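Local coordinates for transcription antitermination protein NusB (Thermotoga maritima, PDB 1TZV) that probably binds the boxA sequence of ribosomal RNA operons and takes part in transcription antitermination, existing as a monomer in equilibrium with a homodimer, at residues L92-I98 and H134-K139; K2-M8 and T38-A43; D26-L31 and I51-K55; A88-L92 and L127-A131. All blocks are in the same frame, centred on the assembly; numbering follows the deposited sequence.

Interaction 1. Residues L92-I98 and H134-K139; sequences LLFEKDI and HAPKEK
At the C-terminal end of helix 79-94 the chain leaves helical geometry at Glu95 and enters a type II beta turn, Glu95 to Ile98, with Lys96 at phi/psi -76/142 and Asp97 at 112/-18. Beside it, His134-Lys139 runs in the same general direction from the end of helix 117-134 and closes with a 3-10 segment, 137-139, in which Lys139 N donates to Pro136 O (2.8 Å). The CA atoms pair Leu92 with Ala135 (6.2 Å) and Lys96 with Glu138 (6.9 Å). Lys139 is central. Its m rotamer with an extended (ttt) remainder carries NZ to the end of the helix and the start of the turn, where it donates to Leu92 O and Glu95 O, both at 2.8 Å. Water 1 accepts from Lys139 NZ and donates to Ile98 O, each at 2.7 Å. Lys96, folded through three m torsions, forms a salt bridge from NZ to Glu138 OE1 (2.6 Å). Leu92 supplies the apolar part, its CD2 4.4 Å from Ala135 CB; separately, its backbone O packs 3.2 Å from Pro136 CD of the proline ring. The bond to Leu92 O is comparable to side-chain capping of a helix C-terminus, whereas Glu95 O is a carbonyl of the turn. The chemistry implies a surface contact held mainly by polar and charged groups, with positive charge at the negative end of the helix dipole.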
loop_
_atom_site.group_PDB
_atom_site.type_symbol
_atom_site.label_atom_id
_atom_site.label_comp_id
_atom_site.label_asym_id
_atom_site.label_seq_id
_atom_site.Cartn_x
_atom_site.Cartn_y
_atom_site.Cartn_z
ATOM N N LEU A 92 5.670 5.337 -1.237
ATOM C CA LEU A 92 7.079 5.734 -1.140
ATOM C C LEU A 92 7.569 6.400 -2.440
ATOM O O LEU A 92 8.187 7.484 -2.428
ATOM C CB LEU A 92 7.928 4.490 -0.912
ATOM C CG LEU A 92 8.939 4.226 0.189
ATOM C CD1 LEU A 92 8.655 2.867 0.825
ATOM C CD2 LEU A 92 10.329 4.224 -0.419
ATOM N N LEU A 93 7.296 5.763 -3.570
ATOM C CA LEU A 93 7.773 6.262 -4.853
ATOM C C LEU A 93 7.021 7.424 -5.461
ATOM O O LEU A 93 7.640 8.318 -6.058
ATOM C CB LEU A 93 7.755 5.131 -5.882
ATOM C CG LEU A 93 8.635 3.915 -5.640
ATOM C CD1 LEU A 93 8.261 2.831 -6.647
ATOM C CD2 LEU A 93 10.098 4.321 -5.766
ATOM N N PHE A 94 5.704 7.436 -5.302
ATOM C CA PHE A 94 4.861 8.401 -5.991
ATOM C C PHE A 94 4.134 9.482 -5.243
ATOM O O PHE A 94 3.694 10.467 -5.850
ATOM C CB PHE A 94 3.836 7.618 -6.817
ATOM C CG PHE A 94 4.455 6.729 -7.851
ATOM C CD1 PHE A 94 4.967 7.272 -9.021
ATOM C CD2 PHE A 94 4.569 5.357 -7.647
ATOM C CE1 PHE A 94 5.583 6.458 -9.976
ATOM C CE2 PHE A 94 5.181 4.536 -8.592
ATOM C CZ PHE A 94 5.694 5.090 -9.760
ATOM N N GLU A 95 3.963 9.309 -3.946
ATOM C CA GLU A 95 3.256 10.307 -3.185
ATOM C C GLU A 95 4.301 11.162 -2.495
ATOM O O GLU A 95 4.770 10.858 -1.403
ATOM C CB GLU A 95 2.299 9.625 -2.202
ATOM C CG GLU A 95 1.190 8.864 -2.944
ATOM C CD GLU A 95 0.198 9.791 -3.639
ATOM O OE1 GLU A 95 -0.419 9.398 -4.642
ATOM O OE2 GLU A 95 0.020 10.930 -3.158
ATOM N N LYS A 96 4.697 12.232 -3.175
ATOM C CA LYS A 96 5.669 13.141 -2.613
ATOM C C LYS A 96 4.911 13.948 -1.583
ATOM O O LYS A 96 3.750 14.279 -1.800
ATOM C CB LYS A 96 6.237 14.068 -3.694
ATOM C CG LYS A 96 7.006 13.357 -4.810
ATOM C CD LYS A 96 8.016 12.337 -4.276
ATOM C CE LYS A 96 8.660 12.807 -2.978
ATOM N NZ LYS A 96 10.120 12.580 -2.892
ATOM N N ASP A 97 5.572 14.241 -0.468
ATOM C CA ASP A 97 4.996 15.015 0.645
ATOM C C ASP A 97 4.810 14.122 1.869
ATOM O O ASP A 97 4.658 14.618 2.981
ATOM C CB ASP A 97 3.645 15.661 0.304
ATOM C CG ASP A 97 2.467 14.760 0.624
ATOM O OD1 ASP A 97 1.982 14.802 1.777
ATOM O OD2 ASP A 97 2.034 13.997 -0.266
ATOM N N ILE A 98 4.824 12.808 1.656
ATOM C CA ILE A 98 4.668 11.864 2.763
ATOM C C ILE A 98 6.046 11.391 3.203
ATOM O O ILE A 98 6.777 10.781 2.427
ATOM C CB ILE A 98 3.834 10.623 2.353
ATOM C CG1 ILE A 98 2.490 11.061 1.766
ATOM C CG2 ILE A 98 3.604 9.722 3.570
ATOM C CD1 ILE A 98 1.616 11.850 2.722
ATOM N N HIS A 134 15.501 3.621 -2.555
ATOM C CA HIS A 134 14.566 4.190 -3.520
ATOM C C HIS A 134 13.733 5.371 -3.134
ATOM O O HIS A 134 12.951 5.865 -3.950
ATOM C CB HIS A 134 13.651 3.080 -4.028
ATOM C CG HIS A 134 14.387 2.046 -4.804
ATOM N ND1 HIS A 134 14.878 0.889 -4.237
ATOM C CD2 HIS A 134 14.802 2.038 -6.094
ATOM C CE1 HIS A 134 15.566 0.216 -5.144
ATOM N NE2 HIS A 134 15.536 0.892 -6.276
ATOM N N ALA A 135 13.866 5.844 -1.906
ATOM C CA ALA A 135 13.109 7.013 -1.517
ATOM C C ALA A 135 13.524 8.164 -2.430
ATOM O O ALA A 135 14.725 8.414 -2.643
ATOM C CB ALA A 135 13.398 7.363 -0.073
ATOM N N PRO A 136 12.547 8.873 -2.995
ATOM C CA PRO A 136 12.904 9.991 -3.875
ATOM C C PRO A 136 13.572 11.099 -3.067
ATOM O O PRO A 136 13.272 11.308 -1.876
ATOM C CB PRO A 136 11.558 10.405 -4.483
ATOM C CG PRO A 136 10.554 9.962 -3.436
ATOM C CD PRO A 136 11.091 8.651 -2.963
ATOM N N LYS A 137 14.486 11.814 -3.723
ATOM C CA LYS A 137 15.221 12.875 -3.049
ATOM C C LYS A 137 14.373 13.948 -2.361
ATOM O O LYS A 137 14.809 14.561 -1.398
ATOM C CB LYS A 137 16.218 13.517 -4.023
ATOM C CG LYS A 137 15.594 14.119 -5.257
ATOM C CD LYS A 137 16.671 14.552 -6.244
ATOM C CE LYS A 137 16.038 15.187 -7.459
ATOM N NZ LYS A 137 17.060 15.519 -8.498
ATOM N N GLU A 138 13.149 14.166 -2.825
ATOM C CA GLU A 138 12.296 15.149 -2.175
ATOM C C GLU A 138 11.993 14.725 -0.728
ATOM O O GLU A 138 11.540 15.532 0.076
ATOM C CB GLU A 138 10.981 15.320 -2.945
ATOM C CG GLU A 138 11.159 15.536 -4.441
ATOM C CD GLU A 138 11.439 14.246 -5.189
ATOM O OE1 GLU A 138 10.523 13.408 -5.287
ATOM O OE2 GLU A 138 12.573 14.062 -5.676
ATOM N N LYS A 139 12.241 13.457 -0.396
ATOM C CA LYS A 139 11.985 12.968 0.962
ATOM C C LYS A 139 13.230 12.848 1.839
ATOM O O LYS A 139 13.160 12.329 2.957
ATOM C CB LYS A 139 11.259 11.608 0.904
ATOM C CG LYS A 139 9.885 11.728 0.300
ATOM C CD LYS A 139 9.132 10.383 0.227
ATOM C CE LYS A 139 7.833 10.588 -0.504
ATOM N NZ LYS A 139 7.029 9.311 -0.614
HETATM O O HOH W 1 6.927 8.179 1.785
#

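Interaction 2. Residues K2-M8 and T38-A43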
loop_
_atom_site.group_PDB
_atom_site.type_symbol
_atom_site.label_atom_id
_atom_site.label_comp_id
_atom_site.label_asym_id
_atom_site.label_seq_id
_atom_site.Cartn_x
_atom_site.Cartn_y
_atom_site.Cartn_z
ATOM N N LYS A 2 -13.089 15.568 9.066
ATOM C CA LYS A 2 -12.160 15.391 7.960
ATOM C C LYS A 2 -11.817 13.909 7.973
ATOM O O LYS A 2 -11.697 13.323 9.050
ATOM C CB LYS A 2 -10.889 16.200 8.214
ATOM C CG LYS A 2 -9.814 16.023 7.158
ATOM C CD LYS A 2 -8.503 16.684 7.577
ATOM C CE LYS A 2 -8.721 18.120 8.055
ATOM N NZ LYS A 2 -7.449 18.880 8.238
ATOM N N THR A 3 -11.671 13.297 6.801
ATOM C CA THR A 3 -11.330 11.877 6.752
ATOM C C THR A 3 -9.828 11.746 6.961
ATOM O O THR A 3 -9.036 12.320 6.221
ATOM C CB THR A 3 -11.710 11.249 5.397
ATOM O OG1 THR A 3 -13.106 11.464 5.138
ATOM C CG2 THR A 3 -11.430 9.733 5.414
ATOM N N PRO A 4 -9.410 11.004 8.001
ATOM C CA PRO A 4 -7.967 10.872 8.212
ATOM C C PRO A 4 -7.239 10.057 7.143
ATOM O O PRO A 4 -7.817 9.163 6.500
ATOM C CB PRO A 4 -7.862 10.258 9.614
ATOM C CG PRO A 4 -9.160 9.542 9.783
ATOM C CD PRO A 4 -10.178 10.437 9.122
ATOM N N ARG A 5 -5.968 10.386 6.965
ATOM C CA ARG A 5 -5.115 9.702 6.006
ATOM C C ARG A 5 -5.141 8.196 6.253
ATOM O O ARG A 5 -5.164 7.412 5.309
ATOM C CB ARG A 5 -3.678 10.211 6.124
ATOM C CG ARG A 5 -2.645 9.381 5.355
ATOM C CD ARG A 5 -1.225 9.930 5.513
ATOM N NE ARG A 5 -0.749 9.825 6.890
ATOM C CZ ARG A 5 -0.431 10.871 7.650
ATOM N NH1 ARG A 5 -0.006 10.684 8.891
ATOM N NH2 ARG A 5 -0.542 12.105 7.170
ATOM N N ARG A 6 -5.122 7.783 7.516
ATOM C CA ARG A 6 -5.135 6.362 7.815
ATOM C C ARG A 6 -6.347 5.646 7.272
ATOM O O ARG A 6 -6.232 4.500 6.826
ATOM C CB ARG A 6 -5.062 6.121 9.321
ATOM C CG ARG A 6 -3.671 6.227 9.901
ATOM C CD ARG A 6 -3.674 5.782 11.352
ATOM N NE ARG A 6 -2.364 5.927 11.980
ATOM C CZ ARG A 6 -1.962 6.990 12.672
ATOM N NH1 ARG A 6 -0.741 7.006 13.196
ATOM N NH2 ARG A 6 -2.775 8.023 12.860
ATOM N N ARG A 7 -7.513 6.285 7.326
ATOM C CA ARG A 7 -8.730 5.657 6.829
ATOM C C ARG A 7 -8.755 5.652 5.298
ATOM O O ARG A 7 -9.201 4.682 4.684
ATOM C CB ARG A 7 -9.981 6.351 7.413
ATOM C CG ARG A 7 -11.280 5.600 7.139
ATOM C CD ARG A 7 -12.427 5.948 8.108
ATOM N NE ARG A 7 -13.593 5.114 7.823
ATOM C CZ ARG A 7 -14.626 5.481 7.070
ATOM N NH1 ARG A 7 -15.627 4.634 6.855
ATOM N NH2 ARG A 7 -14.677 6.701 6.555
ATOM N N MET A 8 -8.281 6.732 4.694
ATOM C CA MET A 8 -8.200 6.818 3.239
ATOM C C MET A 8 -7.303 5.661 2.768
ATOM O O MET A 8 -7.685 4.902 1.873
ATOM C CB MET A 8 -7.582 8.170 2.842
ATOM C CG MET A 8 -7.331 8.399 1.346
ATOM S SD MET A 8 -5.928 7.526 0.612
ATOM C CE MET A 8 -4.544 8.389 1.397
ATOM N N THR A 38 -19.232 8.204 4.039
ATOM C CA THR A 38 -18.362 8.398 5.198
ATOM C C THR A 38 -16.964 8.905 4.831
ATOM O O THR A 38 -16.178 9.274 5.710
ATOM C CB THR A 38 -18.230 7.113 6.054
ATOM O OG1 THR A 38 -17.489 6.115 5.344
ATOM C CG2 THR A 38 -19.608 6.568 6.400
ATOM N N TYR A 39 -16.658 8.938 3.534
ATOM C CA TYR A 39 -15.365 9.432 3.071
ATOM C C TYR A 39 -15.564 10.801 2.443
ATOM O O TYR A 39 -16.471 10.972 1.626
ATOM C CB TYR A 39 -14.756 8.488 2.027
ATOM C CG TYR A 39 -14.372 7.130 2.563
ATOM C CD1 TYR A 39 -15.333 6.145 2.763
ATOM C CD2 TYR A 39 -13.043 6.843 2.887
ATOM C CE1 TYR A 39 -14.987 4.903 3.270
ATOM C CE2 TYR A 39 -12.688 5.605 3.397
ATOM C CZ TYR A 39 -13.660 4.646 3.583
ATOM O OH TYR A 39 -13.315 3.414 4.076
ATOM N N ASP A 40 -14.739 11.776 2.813
ATOM C CA ASP A 40 -14.902 13.107 2.237
ATOM C C ASP A 40 -14.321 13.212 0.828
ATOM O O ASP A 40 -13.643 12.293 0.345
ATOM C CB ASP A 40 -14.353 14.216 3.172
ATOM C CG ASP A 40 -12.848 14.135 3.415
ATOM O OD1 ASP A 40 -12.131 13.443 2.661
ATOM O OD2 ASP A 40 -12.359 14.805 4.368
ATOM N N LYS A 41 -14.619 14.314 0.150
ATOM C CA LYS A 41 -14.162 14.519 -1.221
ATOM C C LYS A 41 -12.666 14.254 -1.426
ATOM O O LYS A 41 -12.274 13.579 -2.386
ATOM C CB LYS A 41 -14.530 15.949 -1.666
ATOM C CG LYS A 41 -13.999 16.352 -3.033
ATOM C CD LYS A 41 -14.351 17.802 -3.352
ATOM C CE LYS A 41 -13.742 18.247 -4.676
ATOM N NZ LYS A 41 -14.336 17.527 -5.840
ATOM N N LYS A 42 -11.836 14.776 -0.531
ATOM C CA LYS A 42 -10.387 14.598 -0.625
ATOM C C LYS A 42 -9.979 13.126 -0.459
ATOM O O LYS A 42 -9.132 12.622 -1.198
ATOM C CB LYS A 42 -9.690 15.452 0.441
ATOM C CG LYS A 42 -8.186 15.280 0.507
ATOM C CD LYS A 42 -7.486 15.870 -0.698
ATOM C CE LYS A 42 -6.008 15.498 -0.692
ATOM N NZ LYS A 42 -5.439 15.552 0.685
ATOM N N ALA A 43 -10.579 12.441 0.507
ATOM C CA ALA A 43 -10.239 11.030 0.722
ATOM C C ALA A 43 -10.633 10.190 -0.497
ATOM O O ALA A 43 -9.915 9.262 -0.874
ATOM C CB ALA A 43 -10.928 10.514 1.964
HETATM O O HOH W 2 -9.381 13.473 3.639
HETATM O O HOH W 3 -15.001 11.581 6.954
HETATM O O HOH W 4 -11.112 2.550 5.326
#
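Lys2 only grazes the other segment, its CA 3.6 Å from Asp40 OD2. Thr3 makes the central exchange: its N donates to Asp40 OD2 (2.9 Å), while its OG1 accepts from Asp40 N (2.9 Å), so each residue offers its backbone NH to the other's side chain. Asp40 suits this place because its second oxygen, OD1, caps helix 41-56 by accepting from Ala43 N at 2.8 Å. Water 2 links Thr3 O (2.8 Å) to the same Asp40 OD1 (2.9 Å), and the Thr3 methyl CG2 rests 3.6 Å from Ala43 CB. The arrangement ties the arm leading into helix 5-19 to the N-cap of helix 41-56, so the two helices start side by side. The first turn of helix 5-19 carries three successive arginines, Arg5 to Arg7; as in relatives, this region is probably involved in RNA binding. Arg7 lays its guanidinium flat on the Tyr39 ring, a cation-pi stack with Arg7 CZ 4.1 Å from the ring centroid, while NH1 and NH2 donate to Thr38 OG1 (2.8 and 3.1 Å). That hydroxyl is also hydrogen-bonded to Asp36. Met8 passes alongside, its CB 4.2 Å from the small Ala43 CB, and the end of its side chain leads away.

Interaction 3. Residues D26-L31 and I51-K55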
loop_
_atom_site.group_PDB
_atom_site.type_symbol
_atom_site.label_atom_id
_atom_site.label_comp_id
_atom_site.label_asym_id
_atom_site.label_seq_id
_atom_site.Cartn_x
_atom_site.Cartn_y
_atom_site.Cartn_z
ATOM N N ASP A 26 -12.589 -5.056 -11.980
ATOM C CA ASP A 26 -11.699 -3.904 -12.038
ATOM C C ASP A 26 -11.475 -3.395 -10.619
ATOM O O ASP A 26 -12.418 -3.138 -9.872
ATOM C CB ASP A 26 -12.338 -2.809 -12.914
ATOM C CG ASP A 26 -11.409 -1.618 -13.188
ATOM O OD1 ASP A 26 -11.720 -0.855 -14.132
ATOM O OD2 ASP A 26 -10.390 -1.414 -12.487
ATOM N N LEU A 27 -10.205 -3.262 -10.250
ATOM C CA LEU A 27 -9.831 -2.775 -8.927
ATOM C C LEU A 27 -10.509 -1.432 -8.643
ATOM O O LEU A 27 -10.893 -1.143 -7.501
ATOM C CB LEU A 27 -8.314 -2.615 -8.851
ATOM C CG LEU A 27 -7.694 -2.829 -7.473
ATOM C CD1 LEU A 27 -6.870 -4.102 -7.474
ATOM C CD2 LEU A 27 -6.819 -1.654 -7.127
ATOM N N GLU A 28 -10.657 -0.606 -9.679
ATOM C CA GLU A 28 -11.305 0.689 -9.500
ATOM C C GLU A 28 -12.763 0.541 -9.078
ATOM O O GLU A 28 -13.241 1.299 -8.241
ATOM C CB GLU A 28 -11.235 1.509 -10.782
ATOM C CG GLU A 28 -9.830 1.892 -11.168
ATOM C CD GLU A 28 -9.814 2.872 -12.325
ATOM O OE1 GLU A 28 -9.153 2.582 -13.342
ATOM O OE2 GLU A 28 -10.474 3.933 -12.217
ATOM N N GLN A 29 -13.476 -0.430 -9.651
ATOM C CA GLN A 29 -14.873 -0.651 -9.291
ATOM C C GLN A 29 -14.993 -1.150 -7.865
ATOM O O GLN A 29 -15.901 -0.769 -7.127
ATOM C CB GLN A 29 -15.529 -1.655 -10.246
ATOM C CG GLN A 29 -16.114 -1.004 -11.487
ATOM C CD GLN A 29 -17.168 0.040 -11.145
ATOM O OE1 GLN A 29 -18.219 -0.280 -10.586
ATOM N NE2 GLN A 29 -16.886 1.296 -11.475
ATOM N N ILE A 30 -14.068 -2.016 -7.467
ATOM C CA ILE A 30 -14.080 -2.519 -6.103
ATOM C C ILE A 30 -13.902 -1.347 -5.128
ATOM O O ILE A 30 -14.591 -1.276 -4.124
ATOM C CB ILE A 30 -12.974 -3.560 -5.889
ATOM C CG1 ILE A 30 -13.306 -4.809 -6.720
ATOM C CG2 ILE A 30 -12.863 -3.903 -4.414
ATOM C CD1 ILE A 30 -12.234 -5.881 -6.687
ATOM N N LEU A 31 -12.990 -0.422 -5.436
ATOM C CA LEU A 31 -12.802 0.731 -4.548
ATOM C C LEU A 31 -14.092 1.543 -4.444
ATOM O O LEU A 31 -14.446 2.015 -3.364
ATOM C CB LEU A 31 -11.662 1.638 -5.035
ATOM C CG LEU A 31 -11.489 2.920 -4.204
ATOM C CD1 LEU A 31 -11.042 2.570 -2.785
ATOM C CD2 LEU A 31 -10.488 3.850 -4.850
ATOM N N ILE A 51 -5.252 3.893 -6.071
ATOM C CA ILE A 51 -5.634 2.665 -6.767
ATOM C C ILE A 51 -5.248 2.718 -8.240
ATOM O O ILE A 51 -4.726 1.747 -8.782
ATOM C CB ILE A 51 -7.138 2.381 -6.557
ATOM C CG1 ILE A 51 -7.344 1.798 -5.150
ATOM C CG2 ILE A 51 -7.674 1.433 -7.638
ATOM C CD1 ILE A 51 -6.632 0.440 -4.894
ATOM N N ARG A 52 -5.460 3.854 -8.900
ATOM C CA ARG A 52 -5.078 3.927 -10.308
ATOM C C ARG A 52 -3.564 3.871 -10.460
ATOM O O ARG A 52 -3.059 3.257 -11.403
ATOM C CB ARG A 52 -5.658 5.180 -10.956
ATOM C CG ARG A 52 -7.150 5.010 -11.207
ATOM C CD ARG A 52 -7.802 6.225 -11.834
ATOM N NE ARG A 52 -7.363 6.482 -13.205
ATOM C CZ ARG A 52 -7.867 7.462 -13.955
ATOM N NH1 ARG A 52 -8.809 8.240 -13.446
ATOM N NH2 ARG A 52 -7.430 7.661 -15.189
ATOM N N GLY A 53 -2.848 4.485 -9.517
ATOM C CA GLY A 53 -1.395 4.479 -9.554
ATOM C C GLY A 53 -0.807 3.096 -9.342
ATOM O O GLY A 53 0.175 2.713 -9.974
ATOM N N ILE A 54 -1.414 2.333 -8.437
ATOM C CA ILE A 54 -0.937 0.987 -8.170
ATOM C C ILE A 54 -1.258 0.117 -9.385
ATOM O O ILE A 54 -0.424 -0.665 -9.830
ATOM C CB ILE A 54 -1.590 0.436 -6.888
ATOM C CG1 ILE A 54 -1.042 1.217 -5.677
ATOM C CG2 ILE A 54 -1.340 -1.073 -6.767
ATOM C CD1 ILE A 54 -1.861 1.054 -4.403
ATOM N N LYS A 55 -2.448 0.280 -9.952
ATOM C CA LYS A 55 -2.808 -0.523 -11.115
ATOM C C LYS A 55 -1.894 -0.234 -12.306
ATOM O O LYS A 55 -1.431 -1.156 -12.977
ATOM C CB LYS A 55 -4.271 -0.268 -11.508
ATOM C CG LYS A 55 -4.735 -1.144 -12.662
ATOM C CD LYS A 55 -6.248 -1.202 -12.797
ATOM C CE LYS A 55 -6.831 0.062 -13.385
ATOM N NZ LYS A 55 -8.254 -0.146 -13.780
#
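The N-terminal half of the all-helical NusB fold is a small bundle of helices 5-19, 27-34 and 41-56, and this contact joins the last two, with a salt-bridge network along its solvent edge. The short segments 27-31 and 51-55 run nearly antiparallel, at 158°, with axes 10.3 Å apart, and Glu28 and Ile51 have the nearest CA atoms (6.6 Å). Ile51 is the main apolar residue: a branched side chain fills the space between Leu27 and Leu31, one helical turn apart, with Leu31 CD2 at 3.8 Å from Ile51 CG1. Leu27 and Ile51 also touch helix 5-19, at Leu16 and Val12 respectively, so the third helix closes this hydrophobic side. Toward solvent, Lys55 has the length to span the gap, its NZ donating to Asp26 OD2 (2.8 Å) and Glu28 OE1 (2.9 Å). Asp26 is the N-cap of helix 27-34, its OD2 also accepting from Glu28 N at 2.9 Å. Arg52 adds a more distant positive charge, its NE 4.1 Å from Glu28 OE2, beyond a salt bridge. One lysine is thus shared by two acids at the start of a helix, partly offsetting their charge and joining capping and interhelix attachment in one charged cluster above an apolar seam.

Interaction 4. Residues A88-L92 and L127-A131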
loop_
_atom_site.group_PDB
_atom_site.type_symbol
_atom_site.label_atom_id
_atom_site.label_comp_id
_atom_site.label_asym_id
_atom_site.label_seq_id
_atom_site.Cartn_x
_atom_site.Cartn_y
_atom_site.Cartn_z
ATOM N N ALA A 88 2.526 0.454 0.157
ATOM C CA ALA A 88 3.613 1.250 0.726
ATOM C C ALA A 88 4.666 1.613 -0.318
ATOM O O ALA A 88 5.202 2.735 -0.273
ATOM C CB ALA A 88 4.280 0.492 1.894
ATOM N N THR A 89 5.000 0.703 -1.232
ATOM C CA THR A 89 6.003 0.992 -2.265
ATOM C C THR A 89 5.451 2.077 -3.190
ATOM O O THR A 89 6.170 3.028 -3.545
ATOM C CB THR A 89 6.370 -0.298 -3.027
ATOM O OG1 THR A 89 6.965 -1.206 -2.095
ATOM C CG2 THR A 89 7.407 -0.029 -4.143
ATOM N N TYR A 90 4.180 1.979 -3.559
ATOM C CA TYR A 90 3.557 2.994 -4.382
ATOM C C TYR A 90 3.652 4.343 -3.670
ATOM O O TYR A 90 4.049 5.354 -4.260
ATOM C CB TYR A 90 2.074 2.662 -4.614
ATOM C CG TYR A 90 1.314 3.864 -5.133
ATOM C CD1 TYR A 90 1.446 4.281 -6.473
ATOM C CD2 TYR A 90 0.601 4.684 -4.258
ATOM C CE1 TYR A 90 0.899 5.492 -6.905
ATOM C CE2 TYR A 90 0.051 5.901 -4.685
ATOM C CZ TYR A 90 0.215 6.289 -6.004
ATOM O OH TYR A 90 -0.265 7.516 -6.418
ATOM N N GLU A 91 3.276 4.379 -2.398
ATOM C CA GLU A 91 3.291 5.622 -1.652
ATOM C C GLU A 91 4.709 6.192 -1.541
ATOM O O GLU A 91 4.918 7.407 -1.729
ATOM C CB GLU A 91 2.668 5.404 -0.266
ATOM C CG GLU A 91 2.433 6.690 0.481
ATOM C CD GLU A 91 1.707 6.447 1.784
ATOM O OE1 GLU A 91 2.390 6.259 2.814
ATOM O OE2 GLU A 91 0.470 6.426 1.782
ATOM N N LEU A 92 5.670 5.337 -1.237
ATOM C CA LEU A 92 7.079 5.734 -1.140
ATOM C C LEU A 92 7.569 6.400 -2.440
ATOM O O LEU A 92 8.187 7.484 -2.428
ATOM C CB LEU A 92 7.928 4.490 -0.912
ATOM C CG LEU A 92 8.939 4.226 0.189
ATOM C CD1 LEU A 92 8.655 2.867 0.825
ATOM C CD2 LEU A 92 10.329 4.224 -0.419
ATOM N N LEU A 127 10.478 -2.857 3.766
ATOM C CA LEU A 127 10.290 -1.446 3.450
ATOM C C LEU A 127 11.484 -0.564 3.820
ATOM O O LEU A 127 11.780 0.388 3.086
ATOM C CB LEU A 127 9.014 -0.912 4.081
ATOM C CG LEU A 127 7.716 -1.521 3.513
ATOM C CD1 LEU A 127 6.544 -0.969 4.280
ATOM C CD2 LEU A 127 7.558 -1.215 2.023
ATOM N N ASP A 128 12.168 -0.848 4.928
ATOM C CA ASP A 128 13.341 -0.044 5.291
ATOM C C ASP A 128 14.368 -0.174 4.178
ATOM O O ASP A 128 15.012 0.814 3.792
ATOM C CB ASP A 128 13.983 -0.532 6.599
ATOM C CG ASP A 128 13.287 -0.009 7.835
ATOM O OD1 ASP A 128 13.668 -0.470 8.935
ATOM O OD2 ASP A 128 12.379 0.844 7.744
ATOM N N ARG A 129 14.537 -1.384 3.653
ATOM C CA ARG A 129 15.495 -1.632 2.586
ATOM C C ARG A 129 15.077 -0.947 1.284
ATOM O O ARG A 129 15.899 -0.332 0.595
ATOM C CB ARG A 129 15.687 -3.147 2.397
ATOM C CG ARG A 129 16.457 -3.808 3.554
ATOM C CD ARG A 129 16.250 -5.331 3.620
ATOM N NE ARG A 129 16.781 -6.019 2.448
ATOM C CZ ARG A 129 16.322 -7.171 1.959
ATOM N NH1 ARG A 129 16.889 -7.701 0.886
ATOM N NH2 ARG A 129 15.282 -7.785 2.516
ATOM N N ILE A 130 13.801 -1.027 0.926
ATOM C CA ILE A 130 13.344 -0.370 -0.292
ATOM C C ILE A 130 13.504 1.148 -0.167
ATOM O O ILE A 130 13.962 1.808 -1.110
ATOM C CB ILE A 130 11.856 -0.688 -0.590
ATOM C CG1 ILE A 130 11.711 -2.163 -0.969
ATOM C CG2 ILE A 130 11.321 0.220 -1.699
ATOM C CD1 ILE A 130 10.255 -2.639 -1.024
ATOM N N ALA A 131 13.142 1.692 0.986
ATOM C CA ALA A 131 13.219 3.137 1.200
ATOM C C ALA A 131 14.643 3.672 1.168
ATOM O O ALA A 131 14.905 4.731 0.577
ATOM C CB ALA A 131 12.560 3.507 2.527
#
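Two helical segments, 88-92 and 127-131, lie side by side and point nearly the same way: their directions differ by 26° and their axes approach to 10.9 Å. Thr89 and Leu127 pair at 7.5 Å between CA atoms, Leu92 and Ala131 at 7.1 Å. Regular helix prevails in both, as the bonds Leu92 N to Ala88 O and Ala131 N to Leu127 O, each 2.8 Å, attest. No hydrogen bond crosses the gap, which is filled by apolar groups from one face of each helix. Leu92 contributes the largest buried area: its CD2 sits 3.5 Å from Ala131 CA and 4.3 Å from Ile130 CG2, and its CD1 is 4.4 Å from Leu127 CD2. A small residue at Ala131 leaves room for the leucine to reach the backbone. The parallel pairing follows from the topology of the C-terminal helical half: helix 100-114, which comes between helices 79-94 and 117-134 in sequence, carries the chain back and packs against both; its Ala107 touches both Ala88 and Leu127. Ala88 in turn meets Leu127 directly, CB to CD1 at 3.6 Å, where the small alanines, Ala88 and Ala107, allow the helices to approach closely. Thr89 can be buried because its OG1 is hydrogen-bonded to the backbone oxygen of Leu85 in the preceding turn; the same OG1 lies 3.7 Å from Ile130 CD1. Helix 58-66 also packs on Thr89, through Ile61, Leu64 and Ile65.

Overall arrangement
Interactions 2 and 3 use the start (interaction 2) and the last part (interaction 3) of helix 41-56, joining it to its neighbours in the N-terminal half, their centres about 17 Å apart. Interactions 1 and 4 belong to the C-terminal half, with centres about 9 Å apart; they share Leu92, whose side chain serves both while its carbonyl serves interaction 1. Tyr90 OH also lies 2.6 Å from Glu95 OE1, a probable hydrogen bond joining them. Tyr90 is also one link between the halves: its CG is 3.6 Å from Ile54 CG1, so interactions 3 and 4 touch although their centres are about 19 Å apart. Interactions 1 and 2 do not touch, their nearest atoms being about 4 Å apart.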